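Local coordinates for protein 3-hexulose-6-phosphate synthase (Mycobacterium gastri, PDB 3AJX) that is a synthase of the HUMPS family with a TIM-barrel fold that holds a magnesium ion near one end of its barrel strands, at residues Ala6-Ser11 with Ala188-Ala193; Ile55-Met60 with Gly105-Leu110; Ala87-Ile92 with Arg124-Lys129; Glu114-Arg119 with Val131-Gly136; Gly149-Gly154 with Pro173-Ala178. The protein carries 1 engineered substitution. All blocks are in the same frame, centred on the assembly; numbering follows the deposited sequence.

Contact 1: Ala6-Ser11 with Ala188-Ala193; sequences AIDLLS and AIYGAA
The backbone oxygen of A6 sits at the edge of the Y190 ring, near its plane, 3.3 Å from Y190 CD1. No hydrogen bond runs directly between the two segments. The same A6 O also takes a weak bond from D8 N, which closes an inverse gamma turn centred on I7. D8 is the centre of a second such turn. After these bends the D8 side chain lies beside the phenol, with D8 CB 3.9 Å from Y190 OH.

The contact lies where the first and last strands of the closed eight-stranded TIM barrel meet. Strand 2-7 is the first strand, and helix 187-190 follows directly on the last one. A backbone hydrogen bond between A6 and A185 joins those strands nearby.

The Y190 side chain leaves its helix with CG between the backbone N and the carbonyl carbon (chi1 67°), which carries the ring toward A6 and D8. L9 supplies the apolar part of the contact. Its CD2 lies 4.0 Å from Y190 CD2, in an oblique approach, and the two side chains run past each other in opposite directions. L18 of helix 12-22 also packs on Y190.

Water links the polar ends. Water 2 donates to D8 O at 2.9 Å and is 2.7 Å from Y190 OH. Water 1 lies at the ring edge, in plane, 2.7 Å from Y190 OH; its short approach to D8 OD1 is doubtful.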
# COMPACT_ATOMS: atom_id res chain seq x y z
N ALA A 6 -5.94 -12.19 10.75
CA ALA A 6 -5.08 -11.21 10.10
C ALA A 6 -3.67 -11.37 10.67
O ALA A 6 -3.39 -10.92 11.79
CB ALA A 6 -5.59 -9.80 10.36
N ILE A 7 -2.80 -12.02 9.91
CA ILE A 7 -1.42 -12.22 10.35
C ILE A 7 -0.60 -10.99 10.01
O ILE A 7 0.05 -10.91 8.96
CB ILE A 7 -0.80 -13.47 9.68
CG1 ILE A 7 -1.65 -14.70 9.99
CG2 ILE A 7 0.62 -13.68 10.20
CD1 ILE A 7 -1.10 -16.00 9.43
N ASP A 8 -0.64 -10.00 10.90
CA ASP A 8 0.08 -8.76 10.71
C ASP A 8 1.44 -8.82 11.39
O ASP A 8 1.78 -7.95 12.20
CB ASP A 8 -0.76 -7.60 11.25
CG ASP A 8 -1.97 -7.31 10.39
OD1 ASP A 8 -2.99 -6.83 10.92
OD2 ASP A 8 -1.90 -7.55 9.16
N LEU A 9 2.20 -9.86 11.07
CA LEU A 9 3.52 -10.06 11.64
C LEU A 9 4.59 -9.66 10.63
O LEU A 9 4.27 -9.16 9.55
CB LEU A 9 3.70 -11.53 12.06
CG LEU A 9 2.67 -11.99 13.10
CD1 LEU A 9 2.91 -13.45 13.45
CD2 LEU A 9 2.78 -11.12 14.35
N LEU A 10 5.86 -9.88 10.95
CA LEU A 10 6.93 -9.45 10.05
C LEU A 10 7.84 -10.51 9.43
O LEU A 10 8.79 -10.16 8.72
CB LEU A 10 7.80 -8.40 10.75
CG LEU A 10 7.07 -7.15 11.24
CD1 LEU A 10 8.06 -6.23 11.93
CD2 LEU A 10 6.41 -6.43 10.06
N SER A 11 7.58 -11.79 9.68
CA SER A 11 8.43 -12.82 9.09
C SER A 11 7.61 -14.03 8.65
O SER A 11 6.58 -14.34 9.23
CB SER A 11 9.51 -13.28 10.08
OG SER A 11 8.97 -14.08 11.11
N ALA A 188 -6.25 -9.91 18.54
CA ALA A 188 -6.91 -10.82 19.47
C ALA A 188 -6.30 -12.22 19.35
O ALA A 188 -6.30 -12.99 20.31
CB ALA A 188 -8.41 -10.88 19.19
N ILE A 189 -5.77 -12.53 18.17
CA ILE A 189 -5.16 -13.84 17.95
C ILE A 189 -3.64 -13.83 18.09
O ILE A 189 -3.09 -14.50 18.97
CB ILE A 189 -5.56 -14.42 16.57
CG1 ILE A 189 -7.07 -14.69 16.54
CG2 ILE A 189 -4.80 -15.71 16.30
CD1 ILE A 189 -7.58 -15.23 15.21
N TYR A 190 -2.94 -13.07 17.24
CA TYR A 190 -1.48 -13.06 17.31
C TYR A 190 -0.89 -12.38 18.54
O TYR A 190 0.28 -12.60 18.88
CB TYR A 190 -0.85 -12.47 16.03
CG TYR A 190 -1.09 -10.99 15.76
CD1 TYR A 190 -1.99 -10.58 14.77
CD2 TYR A 190 -0.40 -10.01 16.47
CE1 TYR A 190 -2.19 -9.23 14.49
CE2 TYR A 190 -0.59 -8.65 16.19
CZ TYR A 190 -1.49 -8.27 15.21
OH TYR A 190 -1.68 -6.93 14.95
N GLY A 191 -1.69 -11.57 19.23
CA GLY A 191 -1.20 -10.89 20.42
C GLY A 191 -1.46 -11.65 21.71
O GLY A 191 -1.10 -11.19 22.79
N ALA A 192 -2.08 -12.82 21.59
CA ALA A 192 -2.41 -13.63 22.77
C ALA A 192 -1.30 -14.60 23.16
O ALA A 192 -0.50 -15.03 22.33
CB ALA A 192 -3.70 -14.39 22.52
N ALA A 193 -1.26 -14.95 24.45
CA ALA A 193 -0.26 -15.90 24.94
C ALA A 193 -0.58 -17.27 24.35
O ALA A 193 0.30 -18.09 24.14
CB ALA A 193 -0.30 -15.96 26.46
O HOH W 1 -3.68 -6.41 13.29
O HOH W 2 0.64 -5.94 13.95

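Contact 2: Ile55-Met60 with Gly105-Leu110; sequences IVFADM and GVVVDL. With MG (magnesium ion), chain F.
The F57 ring meets V107 obliquely. Its CE1 lies 3.9 Å from V107 CG2, and CB and CG1 of V107 are also near the same ring atom. The other flat groups are the carboxylates of D59 and D109. Their planes are tilted by only 25°, and D59 OD1 is 4.1 Å from D109 OD2.

This is the interior of the TIM barrel. Strands 55-62 and 105-109 are the third and fifth, with strand 80-84 between them, so the contact is made by side chains inside the barrel and not by backbone pairing. The F57 ring, with CG opposite the backbone N (chi1 -177°), reaches inward to V107 and also touches E132.

Other groups hold the two acidic ends. K61 NZ forms a salt bridge with D59 OD1, and T82 OG1 bonds to the same oxygen. K61 NZ also makes a long, weak ion pair with D109 OD2, which probably eases the repulsion between the two acids. D109 OD1 accepts from I111 N, while D109 OD2 bonds to H134 ND1. Both oxygens of each carboxylate have partners.

The magnesium ion lies on the D59 side of the pair. E30 is the other protein residue of this metal site. D59 OD2 binds the magnesium ion at 2.1 Å, which separates the roles of its two oxygens. Water 3 binds the ion at 2.1 Å and donates to D109 OD2 at 3.1 Å.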
# COMPACT_ATOMS: atom_id res chain seq x y z
N ILE A 55 -8.58 -20.57 2.46
CA ILE A 55 -8.62 -19.38 1.61
C ILE A 55 -7.50 -18.46 2.06
O ILE A 55 -7.46 -18.05 3.22
CB ILE A 55 -9.97 -18.65 1.75
CG1 ILE A 55 -11.09 -19.53 1.19
CG2 ILE A 55 -9.92 -17.31 1.03
CD1 ILE A 55 -12.49 -18.99 1.44
N VAL A 56 -6.59 -18.15 1.14
CA VAL A 56 -5.46 -17.27 1.45
C VAL A 56 -5.76 -15.86 0.94
O VAL A 56 -6.02 -15.65 -0.24
CB VAL A 56 -4.16 -17.81 0.83
CG1 VAL A 56 -3.03 -16.81 1.03
CG2 VAL A 56 -3.80 -19.13 1.51
N PHE A 57 -5.71 -14.91 1.87
CA PHE A 57 -6.01 -13.50 1.64
C PHE A 57 -4.72 -12.67 1.67
O PHE A 57 -4.04 -12.61 2.70
CB PHE A 57 -6.97 -13.10 2.78
CG PHE A 57 -7.49 -11.70 2.73
CD1 PHE A 57 -8.84 -11.46 2.47
CD2 PHE A 57 -6.68 -10.63 3.10
CE1 PHE A 57 -9.38 -10.18 2.59
CE2 PHE A 57 -7.21 -9.35 3.22
CZ PHE A 57 -8.57 -9.13 2.97
N ALA A 58 -4.37 -12.05 0.55
CA ALA A 58 -3.16 -11.23 0.48
C ALA A 58 -3.57 -9.76 0.61
O ALA A 58 -4.20 -9.21 -0.30
CB ALA A 58 -2.43 -11.46 -0.85
N ASP A 59 -3.22 -9.15 1.74
CA ASP A 59 -3.58 -7.76 2.00
C ASP A 59 -2.62 -6.79 1.32
O ASP A 59 -1.84 -6.09 1.97
CB ASP A 59 -3.58 -7.50 3.51
CG ASP A 59 -4.49 -6.35 3.91
OD1 ASP A 59 -4.96 -5.62 3.01
OD2 ASP A 59 -4.72 -6.17 5.12
N MET A 60 -2.69 -6.75 -0.01
CA MET A 60 -1.84 -5.89 -0.81
C MET A 60 -2.13 -4.40 -0.62
O MET A 60 -1.23 -3.57 -0.68
CB MET A 60 -2.00 -6.23 -2.30
CG MET A 60 -1.62 -7.65 -2.68
SD MET A 60 0.17 -7.93 -2.64
CE MET A 60 0.67 -7.31 -4.26
N GLY A 105 -10.85 -13.63 -6.40
CA GLY A 105 -11.59 -12.43 -6.08
C GLY A 105 -10.87 -11.26 -5.45
O GLY A 105 -9.81 -11.39 -4.84
N VAL A 106 -11.49 -10.09 -5.61
CA VAL A 106 -10.96 -8.86 -5.06
C VAL A 106 -11.81 -8.39 -3.89
O VAL A 106 -13.04 -8.42 -3.94
CB VAL A 106 -10.95 -7.73 -6.12
CG1 VAL A 106 -10.63 -6.40 -5.45
CG2 VAL A 106 -9.92 -8.04 -7.19
N VAL A 107 -11.13 -7.96 -2.84
CA VAL A 107 -11.79 -7.42 -1.67
C VAL A 107 -11.35 -5.97 -1.62
O VAL A 107 -10.16 -5.67 -1.66
CB VAL A 107 -11.33 -8.13 -0.38
CG1 VAL A 107 -11.90 -7.41 0.85
CG2 VAL A 107 -11.79 -9.58 -0.41
N VAL A 108 -12.30 -5.05 -1.57
CA VAL A 108 -11.93 -3.64 -1.50
C VAL A 108 -11.88 -3.23 -0.04
O VAL A 108 -12.88 -3.32 0.68
CB VAL A 108 -12.92 -2.76 -2.29
CG1 VAL A 108 -12.58 -1.29 -2.10
CG2 VAL A 108 -12.87 -3.13 -3.77
N ASP A 109 -10.70 -2.79 0.40
CA ASP A 109 -10.49 -2.37 1.78
C ASP A 109 -10.90 -0.90 1.89
O ASP A 109 -10.26 -0.03 1.30
CB ASP A 109 -9.01 -2.53 2.14
CG ASP A 109 -8.74 -2.33 3.62
OD1 ASP A 109 -9.54 -1.63 4.27
OD2 ASP A 109 -7.74 -2.87 4.12
N LEU A 110 -11.96 -0.63 2.64
CA LEU A 110 -12.46 0.73 2.78
C LEU A 110 -11.80 1.53 3.90
O LEU A 110 -12.32 2.56 4.34
CB LEU A 110 -13.98 0.70 2.96
CG LEU A 110 -14.73 0.08 1.78
CD1 LEU A 110 -16.22 -0.01 2.08
CD2 LEU A 110 -14.50 0.90 0.51
MG MG F . -6.08 -6.24 6.72
O HOH W 3 -7.39 -5.75 5.09
O HOH W 4 -6.23 -4.23 7.02
O HOH W 5 -7.21 -7.07 7.46

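Contact 3: Ala87-Ile92 with Arg124-Lys129; sequences ADDSTI and RALGAK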
# COMPACT_ATOMS: atom_id res chain seq x y z
N ALA A 87 -8.46 3.94 -4.15
CA ALA A 87 -7.84 3.83 -5.47
C ALA A 87 -8.80 4.26 -6.56
O ALA A 87 -10.02 4.30 -6.37
CB ALA A 87 -7.40 2.39 -5.71
N ASP A 88 -8.25 4.61 -7.72
CA ASP A 88 -9.06 5.03 -8.85
C ASP A 88 -9.97 3.87 -9.24
O ASP A 88 -9.62 2.71 -9.04
CB ASP A 88 -8.15 5.37 -10.03
CG ASP A 88 -8.88 6.10 -11.13
OD1 ASP A 88 -9.10 7.32 -10.98
OD2 ASP A 88 -9.24 5.45 -12.14
N ASP A 89 -11.14 4.17 -9.80
CA ASP A 89 -12.04 3.10 -10.22
C ASP A 89 -11.35 2.18 -11.22
O ASP A 89 -11.55 0.97 -11.20
CB ASP A 89 -13.31 3.68 -10.87
CG ASP A 89 -14.26 4.28 -9.86
OD1 ASP A 89 -13.98 4.23 -8.65
OD2 ASP A 89 -15.31 4.81 -10.29
N SER A 90 -10.53 2.75 -12.10
CA SER A 90 -9.83 1.96 -13.11
C SER A 90 -8.85 0.98 -12.47
O SER A 90 -8.58 -0.09 -13.03
CB SER A 90 -9.09 2.87 -14.10
OG SER A 90 -8.04 3.58 -13.47
N THR A 91 -8.32 1.33 -11.31
CA THR A 91 -7.39 0.46 -10.60
C THR A 91 -8.15 -0.74 -10.04
O THR A 91 -7.70 -1.88 -10.13
CB THR A 91 -6.71 1.23 -9.45
OG1 THR A 91 -5.90 2.28 -10.01
CG2 THR A 91 -5.83 0.31 -8.61
N ILE A 92 -9.31 -0.47 -9.45
CA ILE A 92 -10.13 -1.54 -8.91
C ILE A 92 -10.61 -2.42 -10.07
O ILE A 92 -10.62 -3.64 -9.97
CB ILE A 92 -11.33 -0.98 -8.13
CG1 ILE A 92 -10.81 -0.24 -6.89
CG2 ILE A 92 -12.28 -2.10 -7.74
CD1 ILE A 92 -11.88 0.50 -6.09
N ARG A 124 -18.72 -2.18 -5.51
CA ARG A 124 -19.41 -3.44 -5.72
C ARG A 124 -19.79 -3.50 -7.19
O ARG A 124 -19.70 -4.55 -7.83
CB ARG A 124 -20.69 -3.50 -4.86
CG ARG A 124 -21.67 -4.60 -5.28
CD ARG A 124 -21.09 -5.99 -5.12
NE ARG A 124 -22.03 -7.03 -5.57
CZ ARG A 124 -22.30 -7.29 -6.84
NH1 ARG A 124 -21.73 -6.60 -7.82
NH2 ARG A 124 -23.16 -8.26 -7.14
N ALA A 125 -20.19 -2.35 -7.73
CA ALA A 125 -20.57 -2.25 -9.13
C ALA A 125 -19.39 -2.53 -10.04
O ALA A 125 -19.57 -2.94 -11.19
CB ALA A 125 -21.13 -0.86 -9.41
N LEU A 126 -18.18 -2.31 -9.53
CA LEU A 126 -16.96 -2.54 -10.31
C LEU A 126 -16.54 -4.01 -10.27
O LEU A 126 -15.61 -4.40 -10.98
CB LEU A 126 -15.82 -1.67 -9.80
CG LEU A 126 -15.98 -0.15 -9.92
CD1 LEU A 126 -14.83 0.54 -9.22
CD2 LEU A 126 -16.03 0.25 -11.39
N GLY A 127 -17.19 -4.81 -9.43
CA GLY A 127 -16.87 -6.22 -9.36
C GLY A 127 -16.25 -6.79 -8.10
O GLY A 127 -15.89 -7.96 -8.07
N ALA A 128 -16.12 -5.99 -7.05
CA ALA A 128 -15.54 -6.50 -5.81
C ALA A 128 -16.41 -7.63 -5.25
O ALA A 128 -17.63 -7.58 -5.34
CB ALA A 128 -15.43 -5.37 -4.78
N LYS A 129 -15.77 -8.67 -4.70
CA LYS A 129 -16.52 -9.79 -4.12
C LYS A 129 -17.21 -9.27 -2.86
O LYS A 129 -18.41 -9.46 -2.66
CB LYS A 129 -15.57 -10.94 -3.78
CG LYS A 129 -14.89 -11.55 -4.99
CD LYS A 129 -15.92 -12.09 -5.98
CE LYS A 129 -15.26 -12.68 -7.22
NZ LYS A 129 -16.27 -13.13 -8.21
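L126 and D89 cross at about a right angle, and so do L126 and I92. One methyl, L126 CD1, serves both. It lies 3.8 Å from D89 OD1 and 4.0 Å from I92 CG2. The leucine has CG opposite the carbonyl carbon (chi1 -64°), and CD1 reaches across to the first turn of helix 89-102. I92 CG2 also comes near L126 CB.

The contact joins two neighbouring outer helices of the TIM barrel. One segment starts helix 89-102, and the other finishes helix 116-125. The start is capped by D88. Its OD2 accepts from S90 N at 3.0 Å (N-H...O angle 154°) and from S90 OG at 2.6 Å. The two donors approach from opposite faces of the carboxylate plane, both on the anti side. K142 of the second subunit forms a salt bridge with the same oxygen. The other end turns through a Schellman motif, with G127 at positive phi (114°) and G127 N bonded to R124 O.

L126 offers no polar partner to D89. D89 OD1 finds its charge partner in R119 NH2, outside both segments. The leucine methyl therefore lies against an oxygen whose charge is already matched elsewhere, and the contact itself is purely van der Waals.

Contact 4: Glu114-Arg119 with Val131-Gly136; sequences EDKATR and VEMHAG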
# COMPACT_ATOMS: atom_id res chain seq x y z
N GLU A 114 -14.25 7.96 4.37
CA GLU A 114 -15.21 8.67 5.20
C GLU A 114 -16.63 8.20 4.89
O GLU A 114 -17.46 8.07 5.79
CB GLU A 114 -15.09 10.18 4.97
CG GLU A 114 -15.64 11.04 6.10
CD GLU A 114 -17.09 10.73 6.43
OE1 GLU A 114 -17.91 10.69 5.49
OE2 GLU A 114 -17.41 10.54 7.62
N ASP A 115 -16.91 7.95 3.61
CA ASP A 115 -18.23 7.49 3.18
C ASP A 115 -18.18 6.01 2.79
O ASP A 115 -18.35 5.67 1.62
CB ASP A 115 -18.73 8.32 1.99
CG ASP A 115 -17.81 8.24 0.77
OD1 ASP A 115 -18.31 8.44 -0.36
OD2 ASP A 115 -16.60 8.00 0.94
N LYS A 116 -17.96 5.15 3.78
CA LYS A 116 -17.85 3.72 3.54
C LYS A 116 -19.03 3.04 2.84
O LYS A 116 -18.82 2.27 1.90
CB LYS A 116 -17.54 2.99 4.85
CG LYS A 116 -16.15 3.33 5.42
CD LYS A 116 -15.79 2.44 6.61
CE LYS A 116 -14.36 2.68 7.07
NZ LYS A 116 -14.13 4.09 7.51
N ALA A 117 -20.25 3.31 3.28
CA ALA A 117 -21.41 2.68 2.64
C ALA A 117 -21.54 3.10 1.18
O ALA A 117 -21.80 2.27 0.31
CB ALA A 117 -22.68 3.02 3.41
N THR A 118 -21.37 4.39 0.91
CA THR A 118 -21.47 4.89 -0.45
C THR A 118 -20.38 4.29 -1.34
O THR A 118 -20.66 3.79 -2.42
CB THR A 118 -21.37 6.43 -0.49
OG1 THR A 118 -22.58 6.98 0.04
CG2 THR A 118 -21.19 6.94 -1.92
N ARG A 119 -19.14 4.34 -0.87
CA ARG A 119 -18.04 3.81 -1.66
C ARG A 119 -18.22 2.31 -1.87
O ARG A 119 -17.89 1.80 -2.94
CB ARG A 119 -16.70 4.11 -0.99
CG ARG A 119 -15.49 3.73 -1.84
CD ARG A 119 -15.59 4.31 -3.25
NE ARG A 119 -14.36 4.08 -4.01
CZ ARG A 119 -14.27 4.13 -5.34
NH1 ARG A 119 -15.35 4.40 -6.07
NH2 ARG A 119 -13.11 3.92 -5.94
N VAL A 131 -16.50 -6.06 0.53
CA VAL A 131 -15.71 -4.92 0.97
C VAL A 131 -15.37 -5.13 2.43
O VAL A 131 -16.07 -5.84 3.14
CB VAL A 131 -16.50 -3.59 0.81
CG1 VAL A 131 -16.81 -3.35 -0.66
CG2 VAL A 131 -17.78 -3.64 1.63
N GLU A 132 -14.28 -4.52 2.87
CA GLU A 132 -13.87 -4.65 4.25
C GLU A 132 -14.11 -3.34 4.98
O GLU A 132 -13.53 -2.31 4.64
CB GLU A 132 -12.39 -5.04 4.34
CG GLU A 132 -11.91 -5.31 5.76
CD GLU A 132 -10.49 -5.86 5.82
OE1 GLU A 132 -10.26 -7.00 5.37
OE2 GLU A 132 -9.60 -5.14 6.33
N MET A 133 -15.02 -3.38 5.95
CA MET A 133 -15.32 -2.22 6.77
C MET A 133 -14.19 -2.31 7.77
O MET A 133 -14.27 -3.00 8.79
CB MET A 133 -16.68 -2.37 7.44
CG MET A 133 -17.84 -2.27 6.45
SD MET A 133 -17.76 -0.73 5.51
CE MET A 133 -19.14 -0.92 4.36
N HIS A 134 -13.12 -1.60 7.44
CA HIS A 134 -11.87 -1.65 8.19
C HIS A 134 -11.43 -0.38 8.92
O HIS A 134 -11.47 0.72 8.36
CB HIS A 134 -10.78 -2.07 7.20
CG HIS A 134 -9.47 -2.41 7.82
ND1 HIS A 134 -8.34 -2.64 7.07
CD2 HIS A 134 -9.10 -2.57 9.11
CE1 HIS A 134 -7.33 -2.93 7.87
NE2 HIS A 134 -7.77 -2.90 9.12
N ALA A 135 -11.02 -0.55 10.17
CA ALA A 135 -10.50 0.55 10.97
C ALA A 135 -9.09 0.08 11.31
O ALA A 135 -8.91 -0.93 11.98
CB ALA A 135 -11.32 0.73 12.25
N GLY A 136 -8.08 0.78 10.80
CA GLY A 136 -6.71 0.40 11.04
C GLY A 136 -6.25 0.53 12.48
O GLY A 136 -6.98 1.03 13.34
O HOH W 6 -11.44 3.45 8.45
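K116 and M133 make the main van der Waals contact, between helix 116-125 and strand 130-134. These are consecutive elements of a beta-alpha-beta unit of the TIM barrel, strand 105-109, helix 116-125 and strand 130-134. The two side chains run past each other in opposite directions.

The sulfur touches the aliphatic part of the lysine. M133 SD lies 3.8 Å from K116 CB and 3.9 Å from K116 CD. A bend at chi2 (-55°) folds the methionine chain, and its terminal CE is 4.0 Å from K116 O. Further out, K116 CE packs 3.7 Å from H134 O. A120 and A157 also touch M133. L150 and A153 of helix 148-157 touch K116, so the lysine stem is packed between this strand and the next outer helix.

The polar contact goes through solvent. No direct hydrogen bond crosses between the segments. The lysine chain is extended as far as CE and then bends at chi4 (61°), which places NZ beside water 6. NZ also donates to I113 O, just before the segment, so the ammonium group has a backbone acceptor as well as the water. Water 6 accepts from K116 NZ at 2.9 Å and donates to H134 O at 2.7 Å.

Contact 5: Gly149-Gly154 with Pro173-Ala178; sequences GLLAAG and PAVQKA
A178 N bonds to two backbone oxygens of its own helix, to A174 O at 3.1 Å and weakly to V175 O. A174 O is also touched by L151 CD1 at 3.7 Å. The methyl meets an oxygen already in use within its own helix, and no hydrogen bond passes between the two segments.

The segments lie on helices 148-157 and 172-177. In the TIM barrel these follow the sixth and seventh strands, so the contact is between two adjacent helices of the outer layer. L151 is the single residue through which segment 149-154 touches the other segment. It points across to three residues there, A174, V175 and A178.

Each part of the leucine has its own neighbour. CD1 packs on A174 CB at 3.8 Å. CD2 sits over the backbone of V175, 3.9 Å from its CA, and also meets V175 CG2 at 4.0 Å. The L151 and V175 side chains cross at about a right angle. L151 has CG opposite the carbonyl carbon (chi1 -56°), a setting that lets the forked end spread along the neighbouring helix while CB stays near A178. V163 of strand 161-164 touches both L151 and V175, so the strand between these helices in the chain backs the contact from the barrel side.

The alanines keep the approach close. The CA atoms of L151 and A178 are 5.7 Å apart, the nearest pair, and L151 CB meets A178 CB at 3.9 Å.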
# COMPACT_ATOMS: atom_id res chain seq x y z
N GLY A 149 -19.45 2.08 14.34
CA GLY A 149 -19.46 2.92 13.16
C GLY A 149 -19.26 2.05 11.93
O GLY A 149 -19.88 2.28 10.88
N LEU A 150 -18.39 1.05 12.05
CA LEU A 150 -18.12 0.14 10.95
C LEU A 150 -19.32 -0.77 10.71
O LEU A 150 -19.67 -1.06 9.56
CB LEU A 150 -16.89 -0.73 11.26
CG LEU A 150 -15.55 -0.02 11.43
CD1 LEU A 150 -14.51 -1.02 11.90
CD2 LEU A 150 -15.13 0.62 10.11
N LEU A 151 -19.96 -1.20 11.79
CA LEU A 151 -21.12 -2.08 11.67
C LEU A 151 -22.28 -1.33 11.02
O LEU A 151 -23.00 -1.89 10.19
CB LEU A 151 -21.53 -2.61 13.05
CG LEU A 151 -20.44 -3.35 13.83
CD1 LEU A 151 -21.02 -3.92 15.12
CD2 LEU A 151 -19.87 -4.47 12.98
N ALA A 152 -22.46 -0.07 11.39
CA ALA A 152 -23.53 0.75 10.83
C ALA A 152 -23.30 0.93 9.33
O ALA A 152 -24.24 0.86 8.54
CB ALA A 152 -23.58 2.11 11.52
N ALA A 153 -22.05 1.16 8.95
CA ALA A 153 -21.72 1.35 7.55
C ALA A 153 -21.97 0.06 6.78
O ALA A 153 -22.48 0.09 5.66
CB ALA A 153 -20.26 1.77 7.41
N GLY A 154 -21.61 -1.07 7.38
CA GLY A 154 -21.82 -2.35 6.71
C GLY A 154 -23.29 -2.61 6.45
O GLY A 154 -23.67 -3.05 5.36
N PRO A 173 -20.61 -11.23 18.41
CA PRO A 173 -22.07 -11.21 18.23
C PRO A 173 -22.57 -9.97 17.49
O PRO A 173 -23.43 -10.07 16.62
CB PRO A 173 -22.59 -11.29 19.66
CG PRO A 173 -21.56 -12.13 20.33
CD PRO A 173 -20.27 -11.53 19.81
N ALA A 174 -22.04 -8.81 17.84
CA ALA A 174 -22.46 -7.56 17.20
C ALA A 174 -22.07 -7.56 15.72
O ALA A 174 -22.83 -7.09 14.88
CB ALA A 174 -21.83 -6.37 17.91
N VAL A 175 -20.89 -8.09 15.42
CA VAL A 175 -20.42 -8.15 14.04
C VAL A 175 -21.31 -9.06 13.20
O VAL A 175 -21.67 -8.73 12.07
CB VAL A 175 -18.95 -8.66 13.98
CG1 VAL A 175 -18.53 -8.91 12.54
CG2 VAL A 175 -18.03 -7.64 14.63
N GLN A 176 -21.68 -10.21 13.76
CA GLN A 176 -22.53 -11.15 13.04
C GLN A 176 -23.94 -10.58 12.88
O GLN A 176 -24.56 -10.73 11.83
CB GLN A 176 -22.56 -12.49 13.76
CG GLN A 176 -23.39 -13.56 13.06
CD GLN A 176 -23.02 -14.96 13.50
OE1 GLN A 176 -22.61 -15.18 14.65
NE2 GLN A 176 -23.17 -15.92 12.60
N LYS A 177 -24.44 -9.93 13.93
CA LYS A 177 -25.78 -9.34 13.89
C LYS A 177 -25.89 -8.25 12.82
O LYS A 177 -26.96 -8.05 12.24
CB LYS A 177 -26.13 -8.74 15.26
CG LYS A 177 -27.51 -8.10 15.34
CD LYS A 177 -27.74 -7.46 16.70
CE LYS A 177 -29.09 -6.78 16.77
NZ LYS A 177 -30.21 -7.75 16.61
N ALA A 178 -24.79 -7.56 12.56
CA ALA A 178 -24.77 -6.51 11.55
C ALA A 178 -24.86 -7.11 10.15
O ALA A 178 -25.09 -6.40 9.17
CB ALA A 178 -23.49 -5.67 11.68

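How the contacts relate
Contact 2 is the most central, its centre about 5 Å from the centre of the chain, and holds the D59 ligand of the magnesium ion. Contacts 3 and 4 adjoin it. V108 O of contact 2 probably accepts from E132 N of contact 4 at 2.9 Å, and V106 O from K129 N of contact 3 at 2.8 Å. Contacts 3 and 4 share helix 116-125. Contact 5 packs on contact 4, with A135 CB 3.7 Å from L150 CD1. Contact 1 touches none of the others, but its nearest atoms come within about 5 Å of contact 2, and its D8 side chain is about 5 Å from the magnesium ion.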